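Local coordinates for putative branched chain amino acid ABC transporter, periplasmic amino acid-binding protein (PDB 4XFK) that probably binds leucine, isoleucine, valine, threonine and alanine in the periplasm and serves as a component of an amino-acid transport system, at residues Phe245-Gly250 against Pro292-Pro297; Ser265-Pro270 against Ala350-Val355; Met354-Val359 against Leu375-Phe380. The protein carries 1 engineered substitution. All coordinates share one frame; numbering follows the deposited sequence.

The three contacts form a chain of neighbours across a two-lobed periplasmic binding protein. Interactions 2 and 3 share Met354 and Val355: strand 350-360 is flanked by strand 263-266 on one side and strand 373-380 on the other, and the two centres lie about 9 Å apart. Gln357 ties them, its OE1 lying 2.8 Å from ND2 of Asn269. Interaction 1 lies about 12 Å from interaction 2, centre to centre, and touches it through packing such as Pro297 CB on Phe268 CB at 3.5 Å. It is the contact nearest a bound sodium ion, probably that held by Tyr31, Gly85 and Gly116: the Phe245 side chain comes within about 5 Å (nearest atoms).

Interaction 1: residues Phe245-Gly250 against Pro292-Pro297; sequences FLDQPG and PSYVEP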
loop_
_atom_site.group_PDB
_atom_site.type_symbol
_atom_site.label_atom_id
_atom_site.label_comp_id
_atom_site.label_asym_id
_atom_site.label_seq_id
_atom_site.Cartn_x
_atom_site.Cartn_y
_atom_site.Cartn_z
ATOM N N PHE A 245 8.221 -0.497 -3.714
ATOM C CA PHE A 245 7.594 -1.759 -4.137
ATOM C C PHE A 245 8.560 -2.828 -4.639
ATOM O O PHE A 245 8.132 -3.777 -5.303
ATOM C CB PHE A 245 6.531 -1.509 -5.218
ATOM C CG PHE A 245 5.448 -0.545 -4.797
ATOM C CD1 PHE A 245 4.789 -0.693 -3.584
ATOM C CD2 PHE A 245 5.093 0.510 -5.620
ATOM C CE1 PHE A 245 3.802 0.213 -3.197
ATOM C CE2 PHE A 245 4.107 1.405 -5.249
ATOM C CZ PHE A 245 3.454 1.259 -4.033
ATOM N N LEU A 246 9.845 -2.730 -4.297
ATOM C CA LEU A 246 10.792 -3.714 -4.818
ATOM C C LEU A 246 10.506 -5.138 -4.343
ATOM O O LEU A 246 10.876 -6.093 -5.027
ATOM C CB LEU A 246 12.232 -3.330 -4.485
ATOM C CG LEU A 246 13.314 -4.117 -5.226
ATOM C CD1 LEU A 246 13.237 -3.904 -6.731
ATOM C CD2 LEU A 246 14.686 -3.749 -4.700
ATOM N N ASP A 247 9.833 -5.298 -3.201
ATOM C CA ASP A 247 9.571 -6.649 -2.690
ATOM C C ASP A 247 8.356 -7.325 -3.341
ATOM O O ASP A 247 7.975 -8.420 -2.943
ATOM C CB ASP A 247 9.495 -6.688 -1.156
ATOM C CG ASP A 247 8.346 -5.882 -0.602
ATOM O OD1 ASP A 247 7.924 -4.922 -1.268
ATOM O OD2 ASP A 247 7.869 -6.209 0.502
ATOM N N GLN A 248 7.766 -6.705 -4.360
ATOM C CA GLN A 248 6.826 -7.435 -5.197
ATOM C C GLN A 248 7.525 -8.666 -5.754
ATOM O O GLN A 248 8.638 -8.570 -6.255
ATOM C CB GLN A 248 6.316 -6.577 -6.357
ATOM C CG GLN A 248 5.393 -7.382 -7.275
ATOM C CD GLN A 248 4.679 -6.555 -8.324
ATOM O OE1 GLN A 248 5.019 -5.397 -8.562
ATOM N NE2 GLN A 248 3.662 -7.145 -8.943
ATOM N N PRO A 249 6.871 -9.832 -5.678
ATOM C CA PRO A 249 7.505 -11.042 -6.217
ATOM C C PRO A 249 7.951 -10.869 -7.666
ATOM O O PRO A 249 7.197 -10.322 -8.483
ATOM C CB PRO A 249 6.395 -12.085 -6.099
ATOM C CG PRO A 249 5.617 -11.638 -4.894
ATOM C CD PRO A 249 5.603 -10.132 -4.986
ATOM N N GLY A 250 9.183 -11.293 -7.949
ATOM C CA GLY A 250 9.750 -11.256 -9.287
ATOM C C GLY A 250 10.918 -10.292 -9.486
ATOM O O GLY A 250 11.791 -10.531 -10.328
ATOM N N PRO A 292 4.246 -13.208 3.257
ATOM C CA PRO A 292 3.638 -11.917 2.918
ATOM C C PRO A 292 4.684 -10.869 2.547
ATOM O O PRO A 292 5.731 -10.756 3.182
ATOM C CB PRO A 292 2.914 -11.526 4.209
ATOM C CG PRO A 292 3.737 -12.178 5.287
ATOM C CD PRO A 292 4.238 -13.470 4.707
ATOM N N SER A 293 4.400 -10.100 1.508
ATOM C CA SER A 293 5.286 -9.001 1.137
ATOM C C SER A 293 4.490 -7.985 0.334
ATOM O O SER A 293 3.303 -8.186 0.071
ATOM C CB SER A 293 6.464 -9.504 0.303
ATOM O OG SER A 293 6.018 -9.938 -0.969
ATOM N N TYR A 294 5.148 -6.884 -0.028
ATOM C CA TYR A 294 4.602 -5.946 -0.995
ATOM C C TYR A 294 3.252 -5.419 -0.454
ATOM O O TYR A 294 3.220 -4.918 0.675
ATOM C CB TYR A 294 4.562 -6.650 -2.361
ATOM C CG TYR A 294 3.973 -5.908 -3.554
ATOM C CD1 TYR A 294 4.231 -4.560 -3.790
ATOM C CD2 TYR A 294 3.155 -6.585 -4.457
ATOM C CE1 TYR A 294 3.681 -3.916 -4.898
ATOM C CE2 TYR A 294 2.605 -5.958 -5.555
ATOM C CZ TYR A 294 2.867 -4.621 -5.761
ATOM O OH TYR A 294 2.328 -3.966 -6.845
ATOM N N VAL A 295 2.153 -5.553 -1.196
ATOM C CA VAL A 295 0.868 -4.962 -0.794
ATOM C C VAL A 295 0.178 -5.684 0.370
ATOM O O VAL A 295 -0.777 -5.161 0.961
ATOM C CB VAL A 295 -0.114 -4.887 -1.987
ATOM C CG1 VAL A 295 0.459 -3.958 -3.072
ATOM C CG2 VAL A 295 -0.388 -6.277 -2.549
ATOM N N GLU A 296 0.640 -6.888 0.700
ATOM C CA GLU A 296 -0.108 -7.739 1.627
ATOM C C GLU A 296 -0.129 -7.271 3.088
ATOM O O GLU A 296 -1.197 -7.262 3.693
ATOM C CB GLU A 296 0.327 -9.204 1.500
ATOM C CG GLU A 296 0.111 -9.740 0.096
ATOM C CD GLU A 296 0.651 -11.143 -0.082
ATOM O OE1 GLU A 296 1.877 -11.347 0.085
ATOM O OE2 GLU A 296 -0.155 -12.048 -0.394
ATOM N N PRO A 297 1.030 -6.891 3.662
ATOM C CA PRO A 297 0.995 -6.473 5.072
ATOM C C PRO A 297 0.038 -5.306 5.379
ATOM O O PRO A 297 -0.707 -5.409 6.361
ATOM C CB PRO A 297 2.459 -6.121 5.354
ATOM C CG PRO A 297 3.218 -7.057 4.437
ATOM C CD PRO A 297 2.418 -6.992 3.166
#
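Gln248 and Tyr294 bring two turns together, a type I turn from Phe245 to Gln248 and a type II' turn from Ser293 to Glu296, with CA atoms 5.0 Å apart. In this periplasmic-binding-protein fold the first turn follows strand 240-243 of the mixed sheet, and the second leads into helix 296-312; the contact so joins them beside helix 26-44, consistent with a place between the lobes. Tyr294 takes the first corner of the II' turn, where phi is positive (59°), a position commonly held by glycine.

The tyrosine ring fills the middle of the contact. With CG anti to the backbone N (chi1 177°), it lies alongside the extended side chain of Gln248, the two pointing the same way. Gln248 CB sits over the ring centre, 3.6 Å from the centroid, in a CH-pi contact. Farther out, the amide continues the cover as a nearly parallel plate, tilted by 14° from the ring. Val295 CG1 covers the opposite face, so the ring is sandwiched between its own neighbour and the other loop. Both polar tips are held from outside: Ser222 N bonds to Gln248 OE1, and Tyr294 OH pairs with Thr27 OG1 of helix 26-44.

Phe245 comes to the ring edge, its CD1 3.7 Å from Tyr294 CE1. The phenylalanine, which also meets Trp168 and Trp221, thus extends the tyrosine into a larger aromatic cluster. Ser293 OG lies 3.2 Å from Asp247 O, and Pro249 CD packs at 4.0 Å from the same OG. Glu296 OE1 uses its anti lone pair to accept from Ser293 N, bracing the second turn from within. The carboxylate of Asp247 grips the backbone at the turn's corner: Tyr294 N donates to OD2 at 2.9 Å, approaching from above the carboxylate plane.

Interaction 2: residues Ser265-Pro270 against Ala350-Val355; sequences STPFNP and AKFPMV
Thr266 and Val355 form an antiparallel hydrogen-bonded pair where strand 263-266 meets strand 350-360 in the mixed sheet of this binding-protein fold. The ring they close is tight: Thr266 N gives to Val355 O at 3.0 Å, and Val355 N returns to Thr266 O at 2.8 Å, almost along the C=O axis. Weaker CA-H...O contacts from Ser265 and Met354 flank these bonds.

Side chains close in on this pair. Met354 curls back on itself, with chi2 (-67°) and chi3 (-75°) both bent, so that SD lies against the junction of Thr266 and Pro267, and CE reaches 3.4 Å from Ser265 OG. That hydroxyl is bonded to Thr144 OG1 of helix 138-152. Val355 sends CG1, anti to its backbone N, to within 4.2 Å of Asn269 CB.

Beyond Pro267 the contact becomes looser. The proline CG merely grazes the Phe352 ring, 4.4 Å from CE1. The next hydrogen-bonded pair would be Phe268 with Pro353, but Pro353 has no N-H to give, and Phe268 N turns to Thr266 OG1 at 3.1 Å in an ST turn; that OG1 is also hydrogen-bonded to Gln357 NE2. A water bridges the two segments, donating to Pro267 O and to Pro353 O at 2.8 Å each.

The chemistry implies a direct ladder that ends here, with Thr266 and Val355 as its last pair: Pro353 lacks a donor, the ST turn uses the N-H of Phe268, and a single water links the two carbonyls where the segments part.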
loop_
_atom_site.group_PDB
_atom_site.type_symbol
_atom_site.label_atom_id
_atom_site.label_comp_id
_atom_site.label_asym_id
_atom_site.label_seq_id
_atom_site.Cartn_x
_atom_site.Cartn_y
_atom_site.Cartn_z
ATOM N N SER A 265 11.190 0.580 1.535
ATOM C CA SER A 265 10.593 0.884 2.832
ATOM C C SER A 265 9.143 0.420 2.796
ATOM O O SER A 265 8.393 0.800 1.888
ATOM C CB SER A 265 10.658 2.378 3.123
ATOM O OG SER A 265 10.095 2.633 4.399
ATOM N N THR A 266 8.767 -0.430 3.754
ATOM C CA THR A 266 7.420 -1.011 3.791
ATOM C C THR A 266 6.935 -1.130 5.236
ATOM O O THR A 266 7.721 -0.955 6.161
ATOM C CB THR A 266 7.366 -2.428 3.166
ATOM O OG1 THR A 266 7.803 -3.375 4.140
ATOM C CG2 THR A 266 8.179 -2.539 1.891
ATOM N N PRO A 267 5.639 -1.433 5.440
ATOM C CA PRO A 267 5.155 -1.579 6.818
ATOM C C PRO A 267 5.577 -2.873 7.523
ATOM O O PRO A 267 5.128 -3.103 8.645
ATOM C CB PRO A 267 3.625 -1.585 6.652
ATOM C CG PRO A 267 3.361 -1.008 5.308
ATOM C CD PRO A 267 4.528 -1.389 4.468
ATOM N N PHE A 268 6.415 -3.701 6.908
ATOM C CA PHE A 268 6.652 -5.030 7.466
ATOM C C PHE A 268 7.939 -5.690 6.971
ATOM O O PHE A 268 8.356 -5.505 5.822
ATOM C CB PHE A 268 5.462 -5.939 7.128
ATOM C CG PHE A 268 5.660 -7.375 7.532
ATOM C CD1 PHE A 268 5.545 -7.760 8.859
ATOM C CD2 PHE A 268 5.972 -8.338 6.584
ATOM C CE1 PHE A 268 5.733 -9.091 9.237
ATOM C CE2 PHE A 268 6.162 -9.669 6.958
ATOM C CZ PHE A 268 6.042 -10.035 8.281
ATOM N N ASN A 269 8.553 -6.479 7.842
ATOM C CA ASN A 269 9.553 -7.438 7.414
ATOM C C ASN A 269 9.479 -8.591 8.409
ATOM O O ASN A 269 9.296 -8.353 9.597
ATOM C CB ASN A 269 10.947 -6.790 7.385
ATOM C CG ASN A 269 12.035 -7.760 6.988
ATOM O OD1 ASN A 269 12.436 -8.605 7.782
ATOM N ND2 ASN A 269 12.527 -7.641 5.758
ATOM N N PRO A 270 9.594 -9.841 7.936
ATOM C CA PRO A 270 9.483 -10.983 8.853
ATOM C C PRO A 270 10.417 -10.927 10.069
ATOM O O PRO A 270 10.057 -11.471 11.112
ATOM C CB PRO A 270 9.865 -12.176 7.973
ATOM C CG PRO A 270 9.500 -11.757 6.598
ATOM C CD PRO A 270 9.717 -10.268 6.531
ATOM N N ALA A 350 -3.855 6.046 8.389
ATOM C CA ALA A 350 -3.425 5.179 9.483
ATOM C C ALA A 350 -1.999 5.502 9.928
ATOM O O ALA A 350 -1.168 5.959 9.126
ATOM C CB ALA A 350 -3.538 3.712 9.094
ATOM N N LYS A 351 -1.746 5.268 11.216
ATOM C CA LYS A 351 -0.449 5.478 11.853
ATOM C C LYS A 351 0.143 4.118 12.196
ATOM O O LYS A 351 -0.500 3.313 12.873
ATOM C CB LYS A 351 -0.605 6.322 13.116
ATOM C CG LYS A 351 0.720 6.642 13.780
ATOM C CD LYS A 351 0.641 7.896 14.633
ATOM C CE LYS A 351 -0.022 7.637 15.951
ATOM N NZ LYS A 351 0.092 8.866 16.789
ATOM N N PHE A 352 1.362 3.860 11.727
ATOM C CA PHE A 352 1.987 2.548 11.869
ATOM C C PHE A 352 3.483 2.685 11.608
ATOM O O PHE A 352 3.911 3.640 10.967
ATOM C CB PHE A 352 1.374 1.565 10.859
ATOM C CG PHE A 352 1.251 2.129 9.472
ATOM C CD1 PHE A 352 2.366 2.199 8.637
ATOM C CD2 PHE A 352 0.043 2.627 9.013
ATOM C CE1 PHE A 352 2.286 2.765 7.391
ATOM C CE2 PHE A 352 -0.049 3.190 7.750
ATOM C CZ PHE A 352 1.075 3.253 6.934
ATOM N N PRO A 353 4.285 1.732 12.105
ATOM C CA PRO A 353 5.726 1.780 11.839
ATOM C C PRO A 353 6.089 1.450 10.390
ATOM O O PRO A 353 5.328 0.794 9.674
ATOM C CB PRO A 353 6.308 0.702 12.776
ATOM C CG PRO A 353 5.202 0.264 13.647
ATOM C CD PRO A 353 3.912 0.611 12.981
ATOM N N MET A 354 7.267 1.916 9.976
ATOM C CA MET A 354 7.835 1.609 8.670
ATOM C C MET A 354 9.220 1.003 8.837
ATOM O O MET A 354 9.995 1.421 9.691
ATOM C CB MET A 354 7.911 2.872 7.810
ATOM C CG MET A 354 6.549 3.381 7.345
ATOM S SD MET A 354 5.722 2.264 6.174
ATOM C CE MET A 354 6.683 2.583 4.696
ATOM N N VAL A 355 9.525 0.016 8.009
ATOM C CA VAL A 355 10.786 -0.695 8.086
ATOM C C VAL A 355 11.535 -0.530 6.783
ATOM O O VAL A 355 11.033 -0.894 5.716
ATOM C CB VAL A 355 10.540 -2.197 8.307
ATOM C CG1 VAL A 355 11.850 -2.915 8.597
ATOM C CG2 VAL A 355 9.570 -2.387 9.430
HETATM O O HOH W 1 3.621 -1.379 10.176
#

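Interaction 3: residues Met354-Val359 against Leu375-Phe380; sequences MVVQEV and LPFKTF. With ACT (acetate ion), chain C.
Val356 presents one methyl to each of two phenylalanines of the neighbouring strand. CG1, anti to the backbone N, meets Phe377 CZ at 3.4 Å, a close approach, while CG2 sits at the edge of the Phe380 ring, 3.8 Å from CE2. In Phe377, chi1 (64°) sets CG in the crowded position between backbone N and carbonyl carbon, and the ring beyond it lies against the partner strand. Val356 O lies over one face of it, offset toward the rim, and Glu358 N lies at its edge. On the other side of the sheet Val355 CG1 packs on Pro376 CB at 3.6 Å, the two side chains running the same way.

Strands 350-360 and 373-380 are consecutive antiparallel strands, their segments inclined at 135°, and their ladder is interrupted by a classic beta bulge. Phe377 and Lys378 together face Val356, whose carbonyl accepts a straight bond from Phe377 N at 2.9 Å and a weak one from Lys378 N at 3.4 Å. On either side of the bulge, paired bonds resume: Glu358 with Leu375, and Met354 with Phe380. The proline at 376 falls in a non-hydrogen-bonded pair with Gln357, where its missing N-H costs the ladder nothing.

Gln357 carries a buried amide: NE2 donates along its own strand to Val355 O at 3.0 Å, with the acceptor in the plane of its amide, and also bonds to Thr266 OG1, while OE1 takes a bond from Asn269 ND2. At the polar margin, Lys152 of helix 138-152 makes a cation-pi contact with Phe377 and a long, weak ion pair with Glu358 OE2. Thr379 OG1 donates to OXT of an acetate ion, probably from the crystallisation liquor, at 2.8 Å. The CH3 of this acetate rests 3.9 Å from Pro376 CG.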
loop_
_atom_site.group_PDB
_atom_site.type_symbol
_atom_site.label_atom_id
_atom_site.label_comp_id
_atom_site.label_asym_id
_atom_site.label_seq_id
_atom_site.Cartn_x
_atom_site.Cartn_y
_atom_site.Cartn_z
ATOM N N MET A 354 7.267 1.916 9.976
ATOM C CA MET A 354 7.835 1.609 8.670
ATOM C C MET A 354 9.220 1.003 8.837
ATOM O O MET A 354 9.995 1.421 9.691
ATOM C CB MET A 354 7.911 2.872 7.810
ATOM C CG MET A 354 6.549 3.381 7.345
ATOM S SD MET A 354 5.722 2.264 6.174
ATOM C CE MET A 354 6.683 2.583 4.696
ATOM N N VAL A 355 9.525 0.016 8.009
ATOM C CA VAL A 355 10.786 -0.695 8.086
ATOM C C VAL A 355 11.535 -0.530 6.783
ATOM O O VAL A 355 11.033 -0.894 5.716
ATOM C CB VAL A 355 10.540 -2.197 8.307
ATOM C CG1 VAL A 355 11.850 -2.915 8.597
ATOM C CG2 VAL A 355 9.570 -2.387 9.430
ATOM N N VAL A 356 12.743 0.014 6.871
ATOM C CA VAL A 356 13.588 0.170 5.698
ATOM C C VAL A 356 14.513 -1.040 5.602
ATOM O O VAL A 356 15.101 -1.465 6.599
ATOM C CB VAL A 356 14.374 1.491 5.726
ATOM C CG1 VAL A 356 14.937 1.775 4.349
ATOM C CG2 VAL A 356 13.450 2.630 6.160
ATOM N N GLN A 357 14.610 -1.592 4.393
ATOM C CA GLN A 357 15.181 -2.916 4.165
ATOM C C GLN A 357 16.130 -2.911 2.975
ATOM O O GLN A 357 15.899 -2.191 1.991
ATOM C CB GLN A 357 14.059 -3.916 3.883
ATOM C CG GLN A 357 13.038 -4.049 5.008
ATOM C CD GLN A 357 11.679 -4.493 4.512
ATOM O OE1 GLN A 357 11.521 -5.617 4.036
ATOM N NE2 GLN A 357 10.685 -3.614 4.626
ATOM N N GLU A 358 17.179 -3.730 3.053
ATOM C CA GLU A 358 18.148 -3.856 1.966
ATOM C C GLU A 358 18.146 -5.275 1.413
ATOM O O GLU A 358 17.917 -6.228 2.152
ATOM C CB GLU A 358 19.548 -3.498 2.463
ATOM C CG GLU A 358 20.068 -4.417 3.566
ATOM C CD GLU A 358 21.445 -4.031 4.050
ATOM O OE1 GLU A 358 22.406 -4.174 3.270
ATOM O OE2 GLU A 358 21.560 -3.589 5.210
ATOM N N VAL A 359 18.400 -5.418 0.118
ATOM C CA VAL A 359 18.526 -6.749 -0.466
ATOM C C VAL A 359 19.887 -7.330 -0.084
ATOM O O VAL A 359 20.927 -6.726 -0.361
ATOM C CB VAL A 359 18.364 -6.705 -1.991
ATOM C CG1 VAL A 359 18.500 -8.104 -2.577
ATOM C CG2 VAL A 359 17.010 -6.083 -2.353
ATOM N N LEU A 375 16.392 -7.600 4.104
ATOM C CA LEU A 375 16.927 -7.574 5.458
ATOM C C LEU A 375 16.629 -6.201 6.044
ATOM O O LEU A 375 17.027 -5.187 5.472
ATOM C CB LEU A 375 18.441 -7.787 5.412
ATOM C CG LEU A 375 19.171 -7.783 6.756
ATOM C CD1 LEU A 375 18.959 -9.101 7.470
ATOM C CD2 LEU A 375 20.665 -7.497 6.569
ATOM N N PRO A 376 15.917 -6.157 7.182
ATOM C CA PRO A 376 15.587 -4.862 7.788
ATOM C C PRO A 376 16.810 -4.211 8.431
ATOM O O PRO A 376 17.623 -4.919 9.030
ATOM C CB PRO A 376 14.563 -5.236 8.865
ATOM C CG PRO A 376 14.915 -6.636 9.250
ATOM C CD PRO A 376 15.465 -7.296 8.008
ATOM N N PHE A 377 16.943 -2.889 8.312
ATOM C CA PHE A 377 18.046 -2.194 8.983
ATOM C C PHE A 377 17.634 -0.958 9.787
ATOM O O PHE A 377 18.444 -0.417 10.540
ATOM C CB PHE A 377 19.193 -1.867 8.014
ATOM C CG PHE A 377 18.826 -0.908 6.912
ATOM C CD1 PHE A 377 18.841 0.463 7.130
ATOM C CD2 PHE A 377 18.507 -1.376 5.643
ATOM C CE1 PHE A 377 18.519 1.348 6.113
ATOM C CE2 PHE A 377 18.185 -0.496 4.629
ATOM C CZ PHE A 377 18.206 0.868 4.859
ATOM N N LYS A 378 16.391 -0.512 9.629
ATOM C CA LYS A 378 15.887 0.637 10.376
ATOM C C LYS A 378 14.373 0.568 10.470
ATOM O O LYS A 378 13.696 0.383 9.465
ATOM C CB LYS A 378 16.301 1.955 9.703
ATOM C CG LYS A 378 15.704 3.213 10.336
ATOM C CD LYS A 378 16.208 3.419 11.759
ATOM C CE LYS A 378 15.630 4.687 12.371
ATOM N NZ LYS A 378 16.065 4.888 13.783
ATOM N N THR A 379 13.843 0.715 11.677
ATOM C CA THR A 379 12.401 0.817 11.859
ATOM C C THR A 379 12.064 2.182 12.426
ATOM O O THR A 379 12.617 2.594 13.447
ATOM C CB THR A 379 11.859 -0.260 12.805
ATOM O OG1 THR A 379 12.026 -1.547 12.204
ATOM C CG2 THR A 379 10.379 -0.026 13.084
ATOM N N PHE A 380 11.175 2.890 11.742
ATOM C CA PHE A 380 10.658 4.153 12.237
ATOM C C PHE A 380 9.345 3.887 12.947
ATOM O O PHE A 380 8.514 3.122 12.458
ATOM C CB PHE A 380 10.439 5.133 11.086
ATOM C CG PHE A 380 11.706 5.593 10.438
ATOM C CD1 PHE A 380 12.523 6.521 11.074
ATOM C CD2 PHE A 380 12.080 5.116 9.193
ATOM C CE1 PHE A 380 13.704 6.955 10.482
ATOM C CE2 PHE A 380 13.255 5.554 8.587
ATOM C CZ PHE A 380 14.071 6.472 9.235
HETATM C C ACT C . 15.242 -3.456 12.356
HETATM O O ACT C . 16.384 -3.021 12.637
HETATM O OXT ACT C . 14.508 -2.663 11.726
HETATM C CH3 ACT C . 14.788 -4.838 12.732
#